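Local coordinates for Lmo0741 protein (Listeria monocytogenes, PDB 4R1H) that probably binds DNA through a winged helix-turn-helix domain and regulates transcription, as other GntR-family regulators do, at residues A[98-101]-A[102-105]. Numbering follows the deposited sequence.
Sequences ISEM and SKLG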
loop_
_atom_site.group_PDB
_atom_site.type_symbol
_atom_site.label_atom_id
_atom_site.label_comp_id
_atom_site.label_asym_id
_atom_site.label_seq_id
_atom_site.Cartn_x
_atom_site.Cartn_y
_atom_site.Cartn_z
ATOM N N ILE A 98 -4.541 4.212 -7.469
ATOM C CA ILE A 98 -5.495 4.150 -8.575
ATOM C C ILE A 98 -5.776 2.689 -8.973
ATOM O O ILE A 98 -6.960 2.335 -9.238
ATOM C CB ILE A 98 -5.035 5.025 -9.741
ATOM C CG1 ILE A 98 -5.105 6.495 -9.301
ATOM C CG2 ILE A 98 -5.938 4.751 -10.963
ATOM C CD1 ILE A 98 -4.435 7.352 -10.298
ATOM N N SER A 99 -4.756 1.835 -9.099
ATOM C CA SER A 99 -4.987 0.442 -9.449
ATOM C C SER A 99 -5.919 -0.270 -8.456
ATOM O O SER A 99 -6.901 -0.952 -8.839
ATOM C CB SER A 99 -3.655 -0.277 -9.575
ATOM O OG SER A 99 -3.877 -1.636 -9.778
ATOM N N GLU A 100 -5.636 -0.111 -7.174
ATOM C CA GLU A 100 -6.431 -0.812 -6.172
ATOM C C GLU A 100 -7.881 -0.296 -6.163
ATOM O O GLU A 100 -8.806 -1.090 -6.035
ATOM C CB GLU A 100 -5.802 -0.615 -4.777
ATOM C CG GLU A 100 -4.545 -1.406 -4.541
ATOM C CD GLU A 100 -4.621 -2.890 -4.850
ATOM O OE1 GLU A 100 -5.576 -3.584 -4.387
ATOM O OE2 GLU A 100 -3.706 -3.394 -5.554
HETATM N N MSE A 101 -8.057 0.988 -6.277
HETATM C CA MSE A 101 -9.399 1.557 -6.332
HETATM C C MSE A 101 -10.159 1.122 -7.588
HETATM O O MSE A 101 -11.358 0.831 -7.526
HETATM C CB MSE A 101 -9.393 3.052 -6.186
HETATM C CG MSE A 101 -8.767 3.521 -4.872
HETATM SE SE MSE A 101 -10.051 3.437 -3.415
HETATM C CE MSE A 101 -10.935 5.065 -3.727
ATOM N N SER A 102 -9.435 1.100 -8.700
ATOM C CA SER A 102 -9.998 0.727 -10.005
ATOM C C SER A 102 -10.485 -0.704 -9.952
ATOM O O SER A 102 -11.561 -1.001 -10.516
ATOM C CB SER A 102 -8.994 0.927 -11.092
ATOM O OG SER A 102 -8.763 2.315 -11.273
ATOM N N LYS A 103 -9.732 -1.585 -9.331
ATOM C CA LYS A 103 -10.142 -2.971 -9.163
ATOM C C LYS A 103 -11.440 -3.160 -8.437
ATOM O O LYS A 103 -12.134 -4.182 -8.673
ATOM C CB LYS A 103 -9.029 -3.800 -8.522
ATOM C CG LYS A 103 -7.818 -3.974 -9.405
ATOM C CD LYS A 103 -6.689 -4.500 -8.545
ATOM C CE LYS A 103 -5.533 -4.923 -9.389
ATOM N NZ LYS A 103 -4.520 -5.384 -8.392
ATOM N N LEU A 104 -11.783 -2.221 -7.579
ATOM C CA LEU A 104 -13.038 -2.227 -6.845
ATOM C C LEU A 104 -14.195 -1.685 -7.708
ATOM O O LEU A 104 -15.331 -1.615 -7.277
ATOM C CB LEU A 104 -12.899 -1.384 -5.570
ATOM C CG LEU A 104 -11.911 -2.003 -4.591
ATOM C CD1 LEU A 104 -11.682 -0.936 -3.519
ATOM C CD2 LEU A 104 -12.472 -3.243 -3.952
ATOM N N GLY A 105 -13.888 -1.254 -8.937
ATOM C CA GLY A 105 -14.916 -0.660 -9.789
ATOM C C GLY A 105 -15.202 0.769 -9.516
ATOM O O GLY A 105 -16.224 1.323 -9.959
#
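S102 turns its hydroxyl back onto the carbonyl of I98, one helical turn earlier, and S102 OG donates to I98 O at 2.7 Å. I98 O also receives the helical bond from S102 N (2.8 Å), so two donors of one residue grip it from opposite faces of the carbonyl plane; OG stands well above that plane, 38° out. With OG beside its own backbone N (chi1 -69°), the hydroxyl lies back along the helix, where CG2 of I98 also borders it. One residue on, K103 N bonds to S99 O at 2.9 Å. K103 CG packs on the same S99 O at 3.2 Å. K103 is extended beyond CG and runs past the S99 hydroxyl, K103 CE lying 3.7 Å from S99 OG. Its ammonium ends near the E100 carboxylate, where E100 OE2 and K103 NZ make a long salt bridge of 3.6 Å on the partly exposed flank. L104 N reaches M101 O only weakly, at 3.1 Å, as the helix runs out, and the leucine lays CB and CG over the carbonyl oxygens of M101 and E100. On the buried side, the selenomethionine M101 packs on I111 and W114 of helix 108-117, which S102 and I98 also touch. L104 meets I89, and M101 meets T94, of the second subunit, so the helix end lies at the dimer interface. G105 then leaves helical geometry with positive phi, its N bonded to S102 O. This is a Schellman motif, here ending the long helix 79-103 just before the chain turns into helix 108-117.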